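Long-range contacts in alpha-1,2-mannosyltransferase (Ktr4), putative (Neosartorya fumigata, PDB 7BOP), which is a putative fungal glycosyltransferase with the nucleotide-binding GT-A fold, modelled here with guanosine-5'-diphosphate and a manganese ion: residues Tyr57-Ser61 and Thr122-Cys126; Ala65-Leu71 and Phe208-Glu212. All coordinates share one frame. Residue numbers count along the deposited sequence, not the author numbering.

In the fold
Both contacts lie on the same side of the chain's centre, their own centres about 14 Å apart, and both involve the chain that leads into strand 69-74. Contact 1 is the surface one: two loops, one ahead of strand 69-74 and one ahead of strand 126-130, meet through a proline, a lysine-asparagine bond and waters. Contact 2 lies deeper and is partly buried; it sets the start of strand 69-74 against helix 207-213, combining an aromatic-alanine contact with polar bonds. Their segments alternate along the sequence. Arg-66 of contact 2 joins them, its NH2 lying 2.9 Å from Ala-58 O of contact 1, while the ring of Tyr-57 packs on Ala-65.

Contact 1 of 2, residues Tyr57-Ser61 and Thr122-Cys126; sequences YAPNS and TKAKC
Ala-58 to Ser-61 form a type I beta turn, closed by a weak bond from Ser-61 N to Ala-58 O (3.3 Å), and the corner residue Pro-59 faces the irregular segment 122-126, with its CA 5.2 Å from that of Ala-124. The proline ring, puckered C-gamma endo, sets CB 3.3 Å from Lys-123 O and CG 3.8 Å from Lys-123 CB. Lys-123 (chi1 m, chi2 t, chi3 and chi4 m) turns its NZ to Ser-96 O and Asn-99 OD1. This is loop-on-loop packing at the surface of the GT-A domain, where an ST turn, Ala-124 N to Thr-122 OG1 at 3.1 Å, precedes strand 126-130. Lys-125, chi1 m with chi2 at 91°, folds its chain back so that NZ donates to Asn-60 OD1 (3.1 Å); Asn-60 has chi1 m and chi2 -52°, which turns OD1 to Lys-125 NZ. Two waters bridge the Asn-60 amide to Lys-123 O: one donates to OD1 at 2.8 Å and Lys-123 O at 2.9 Å, the other accepts from ND2 at 3.2 Å and donates to Lys-123 O at 2.8 Å.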
loop_
_atom_site.group_PDB
_atom_site.type_symbol
_atom_site.label_atom_id
_atom_site.label_comp_id
_atom_site.label_asym_id
_atom_site.label_seq_id
_atom_site.Cartn_x
_atom_site.Cartn_y
_atom_site.Cartn_z
ATOM N N TYR A 57 13.389 -11.151 21.046
ATOM C CA TYR A 57 13.106 -11.146 19.614
ATOM C C TYR A 57 14.115 -12.010 18.853
ATOM O O TYR A 57 14.330 -11.816 17.657
ATOM C CB TYR A 57 13.083 -9.705 19.075
ATOM C CG TYR A 57 11.773 -8.970 19.313
ATOM C CD1 TYR A 57 10.656 -9.214 18.514
ATOM C CD2 TYR A 57 11.664 -8.005 20.304
ATOM C CE1 TYR A 57 9.455 -8.530 18.721
ATOM C CE2 TYR A 57 10.476 -7.309 20.520
ATOM C CZ TYR A 57 9.378 -7.569 19.721
ATOM O OH TYR A 57 8.213 -6.876 19.937
ATOM N N ALA A 58 14.705 -13.002 19.527
ATOM C CA ALA A 58 15.632 -13.921 18.864
ATOM C C ALA A 58 14.921 -14.642 17.709
ATOM O O ALA A 58 13.758 -15.033 17.843
ATOM C CB ALA A 58 16.210 -14.933 19.858
ATOM N N PRO A 59 15.616 -14.810 16.572
ATOM C CA PRO A 59 14.961 -15.333 15.366
ATOM C C PRO A 59 14.389 -16.749 15.505
ATOM O O PRO A 59 13.380 -17.059 14.870
ATOM C CB PRO A 59 16.065 -15.293 14.305
ATOM C CG PRO A 59 17.337 -15.195 15.056
ATOM C CD PRO A 59 17.044 -14.529 16.356
ATOM N N ASN A 60 15.008 -17.586 16.331
ATOM C CA ASN A 60 14.541 -18.967 16.500
ATOM C C ASN A 60 13.941 -19.269 17.881
ATOM O O ASN A 60 13.655 -20.424 18.179
ATOM C CB ASN A 60 15.686 -19.921 16.149
ATOM C CG ASN A 60 16.146 -19.747 14.711
ATOM O OD1 ASN A 60 15.334 -19.785 13.789
ATOM N ND2 ASN A 60 17.435 -19.525 14.513
ATOM N N SER A 61 13.706 -18.239 18.695
ATOM C CA SER A 61 13.025 -18.415 19.981
ATOM C C SER A 61 11.580 -18.857 19.795
ATOM O O SER A 61 10.863 -18.327 18.937
ATOM C CB SER A 61 13.052 -17.119 20.800
ATOM O OG SER A 61 12.233 -17.223 21.955
ATOM N N THR A 122 18.524 -12.668 5.827
ATOM C CA THR A 122 17.743 -12.516 7.052
ATOM C C THR A 122 18.003 -13.685 7.986
ATOM O O THR A 122 18.276 -14.799 7.530
ATOM C CB THR A 122 16.230 -12.397 6.742
ATOM O OG1 THR A 122 15.492 -12.212 7.950
ATOM C CG2 THR A 122 15.687 -13.628 6.043
ATOM N N LYS A 123 17.923 -13.422 9.284
ATOM C CA LYS A 123 17.976 -14.481 10.298
ATOM C C LYS A 123 16.606 -15.082 10.533
ATOM O O LYS A 123 16.501 -16.138 11.155
ATOM C CB LYS A 123 18.520 -13.945 11.620
ATOM C CG LYS A 123 19.876 -13.261 11.519
ATOM C CD LYS A 123 20.438 -12.872 12.883
ATOM C CE LYS A 123 19.522 -11.959 13.719
ATOM N NZ LYS A 123 19.127 -10.687 13.051
ATOM N N ALA A 124 15.545 -14.409 10.069
ATOM C CA ALA A 124 14.186 -14.917 10.263
ATOM C C ALA A 124 13.875 -16.029 9.278
ATOM O O ALA A 124 14.573 -16.201 8.279
ATOM C CB ALA A 124 13.168 -13.795 10.124
ATOM N N LYS A 125 12.794 -16.756 9.549
ATOM C CA LYS A 125 12.304 -17.781 8.633
ATOM C C LYS A 125 11.736 -17.126 7.372
ATOM O O LYS A 125 11.029 -16.118 7.464
ATOM C CB LYS A 125 11.207 -18.636 9.272
ATOM C CG LYS A 125 11.637 -19.474 10.476
ATOM C CD LYS A 125 11.458 -18.739 11.804
ATOM C CE LYS A 125 11.205 -19.685 12.974
ATOM N NZ LYS A 125 12.379 -20.553 13.267
ATOM N N CYS A 126 12.065 -17.703 6.217
ATOM C CA CYS A 126 11.499 -17.327 4.933
ATOM C C CYS A 126 10.582 -18.427 4.439
ATOM O O CYS A 126 10.925 -19.602 4.543
ATOM C CB CYS A 126 12.594 -17.130 3.896
ATOM S SG CYS A 126 13.587 -15.658 4.153
HETATM O O HOH W 1 11.899 -15.529 12.686
HETATM O O HOH W 2 18.523 -17.760 12.090
HETATM O O HOH W 3 14.914 -18.502 11.359
#

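Contact 2 of 2, residues Ala65-Leu71 and Phe208-Glu212; sequences ARTNAAL and FRFME
A partly buried strand-on-helix contact joins the chain entering strand 69-74, an inner strand of the central sheet, to helix 207-213. The axes of strand 69-71 and helix 208-212 come within 10.6 Å and their directions differ by 138°; Thr-67 CA lies 6.6 Å from Arg-209 CA, and Ala-69 CA 6.8 Å from Phe-208 CA. Before the strand, Asn-68 centres an inverse gamma turn, with Ala-69 N weakly bonded to Thr-67 O (3.0 Å). Phe-208 (chi1 m, chi2 -57°) lays one ring face under the methyl of Ala-69: Ala-69 CB stands 3.4 Å from the ring centroid, 13° off the normal, a CH-pi contact. Phe-208 CZ lies 3.6 Å from Ala-70 O and 4.4 Å from Leu-71 CD2, and Tyr-100 meets the ring edge-to-face. In this Rossmann-like GT-A sheet, strand 69-74 lies between parallel strands 102-106 and 189-192, and its far end, at Leu-74, leads into the GDP pocket. Ahead of the strand, around Ala-65 to Asn-68, polar bonds take over. Arg-209, chi1 m and chi2 t with a bend at chi3 (p), donates from NH1 to Ala-65 O (2.9 Å) and makes a cation-pi contact with Trp-50. Thr-67, chi1 t, donates OG1 to Glu-212 OE2 at 2.6 Å, while its CG2 sits 3.9 Å from both Phe-208 CB and Arg-209 CG. Glu-212 is extended, chi1 and chi2 t, and a water donates to its OE1 (2.4 Å) and to Asn-68 OD1 (2.6 Å); Asn-68 ND2 binds Asn-186 O.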
loop_
_atom_site.group_PDB
_atom_site.type_symbol
_atom_site.label_atom_id
_atom_site.label_comp_id
_atom_site.label_asym_id
_atom_site.label_seq_id
_atom_site.Cartn_x
_atom_site.Cartn_y
_atom_site.Cartn_z
ATOM N N ALA A 65 8.685 -12.181 21.538
ATOM C CA ALA A 65 7.720 -11.105 21.679
ATOM C C ALA A 65 6.953 -10.797 20.373
ATOM O O ALA A 65 6.176 -9.842 20.336
ATOM C CB ALA A 65 8.430 -9.856 22.191
ATOM N N ARG A 66 7.148 -11.594 19.324
ATOM C CA ARG A 66 6.490 -11.351 18.042
ATOM C C ARG A 66 5.013 -11.693 18.091
ATOM O O ARG A 66 4.620 -12.737 18.616
ATOM C CB ARG A 66 7.161 -12.147 16.922
ATOM C CG ARG A 66 8.544 -11.639 16.566
ATOM C CD ARG A 66 9.102 -12.400 15.384
ATOM N NE ARG A 66 9.590 -13.728 15.767
ATOM C CZ ARG A 66 10.762 -13.979 16.355
ATOM N NH1 ARG A 66 11.609 -12.997 16.669
ATOM N NH2 ARG A 66 11.090 -15.238 16.648
ATOM N N THR A 67 4.187 -10.810 17.537
ATOM C CA THR A 67 2.778 -11.125 17.338
ATOM C C THR A 67 2.633 -11.890 16.019
ATOM O O THR A 67 3.634 -12.198 15.376
ATOM C CB THR A 67 1.890 -9.868 17.438
ATOM O OG1 THR A 67 0.518 -10.275 17.516
ATOM C CG2 THR A 67 2.097 -8.918 16.235
ATOM N N ASN A 68 1.405 -12.230 15.633
ATOM C CA ASN A 68 1.168 -13.025 14.420
ATOM C C ASN A 68 1.121 -12.133 13.164
ATOM O O ASN A 68 0.051 -11.783 12.640
ATOM C CB ASN A 68 -0.059 -13.936 14.536
ATOM C CG ASN A 68 -1.333 -13.197 14.877
ATOM O OD1 ASN A 68 -1.311 -12.160 15.539
ATOM N ND2 ASN A 68 -2.466 -13.743 14.440
ATOM N N ALA A 69 2.315 -11.795 12.696
ATOM C CA ALA A 69 2.501 -10.874 11.580
ATOM C C ALA A 69 3.655 -11.340 10.708
ATOM O O ALA A 69 4.520 -12.099 11.163
ATOM C CB ALA A 69 2.749 -9.466 12.104
ATOM N N ALA A 70 3.651 -10.910 9.448
ATOM C CA ALA A 70 4.692 -11.263 8.507
ATOM C C ALA A 70 4.999 -10.108 7.562
ATOM O O ALA A 70 4.132 -9.286 7.260
ATOM C CB ALA A 70 4.278 -12.480 7.703
ATOM N N LEU A 71 6.245 -10.069 7.112
ATOM C CA LEU A 71 6.644 -9.283 5.958
ATOM C C LEU A 71 6.231 -10.106 4.753
ATOM O O LEU A 71 6.533 -11.308 4.709
ATOM C CB LEU A 71 8.162 -9.077 5.960
ATOM C CG LEU A 71 8.699 -8.353 7.200
ATOM C CD1 LEU A 71 10.203 -8.513 7.331
ATOM C CD2 LEU A 71 8.298 -6.884 7.197
ATOM N N PHE A 208 4.432 -3.801 14.240
ATOM C CA PHE A 208 3.256 -4.662 14.250
ATOM C C PHE A 208 2.508 -4.582 15.572
ATOM O O PHE A 208 1.282 -4.445 15.587
ATOM C CB PHE A 208 3.625 -6.116 13.937
ATOM C CG PHE A 208 4.036 -6.355 12.517
ATOM C CD1 PHE A 208 3.188 -6.017 11.456
ATOM C CD2 PHE A 208 5.248 -6.977 12.224
ATOM C CE1 PHE A 208 3.552 -6.277 10.141
ATOM C CE2 PHE A 208 5.614 -7.239 10.903
ATOM C CZ PHE A 208 4.761 -6.894 9.861
ATOM N N ARG A 209 3.236 -4.632 16.681
ATOM C CA ARG A 209 2.608 -4.511 17.995
ATOM C C ARG A 209 2.202 -3.076 18.309
ATOM O O ARG A 209 1.267 -2.860 19.070
ATOM C CB ARG A 209 3.503 -5.099 19.076
ATOM C CG ARG A 209 3.709 -6.591 18.855
ATOM C CD ARG A 209 4.374 -7.256 20.043
ATOM N NE ARG A 209 3.492 -7.313 21.212
ATOM C CZ ARG A 209 3.816 -7.859 22.393
ATOM N NH1 ARG A 209 5.018 -8.403 22.589
ATOM N NH2 ARG A 209 2.929 -7.850 23.386
ATOM N N PHE A 210 2.875 -2.102 17.699
ATOM C CA PHE A 210 2.374 -0.723 17.707
ATOM C C PHE A 210 0.949 -0.693 17.145
ATOM O O PHE A 210 0.049 -0.150 17.785
ATOM C CB PHE A 210 3.324 0.217 16.938
ATOM C CG PHE A 210 2.704 1.535 16.575
ATOM C CD1 PHE A 210 2.612 2.549 17.514
ATOM C CD2 PHE A 210 2.185 1.745 15.304
ATOM C CE1 PHE A 210 2.022 3.772 17.186
ATOM C CE2 PHE A 210 1.604 2.964 14.966
ATOM C CZ PHE A 210 1.520 3.977 15.910
ATOM N N MET A 211 0.747 -1.328 15.988
ATOM C CA MET A 211 -0.576 -1.424 15.347
ATOM C C MET A 211 -1.568 -2.167 16.246
ATOM O O MET A 211 -2.684 -1.698 16.484
ATOM C CB MET A 211 -0.522 -2.169 14.011
ATOM C CG MET A 211 0.376 -1.567 12.938
ATOM S SD MET A 211 -0.349 -0.164 12.106
ATOM C CE MET A 211 -1.679 -0.916 11.177
ATOM N N GLU A 212 -1.149 -3.333 16.729
ATOM C CA GLU A 212 -2.026 -4.188 17.520
ATOM C C GLU A 212 -2.484 -3.555 18.828
ATOM O O GLU A 212 -3.672 -3.604 19.144
ATOM C CB GLU A 212 -1.363 -5.536 17.789
ATOM C CG GLU A 212 -2.288 -6.515 18.485
ATOM C CD GLU A 212 -1.786 -7.937 18.436
ATOM O OE1 GLU A 212 -2.629 -8.838 18.261
ATOM O OE2 GLU A 212 -0.574 -8.154 18.574
HETATM O O HOH W 4 -2.969 -10.904 17.058
#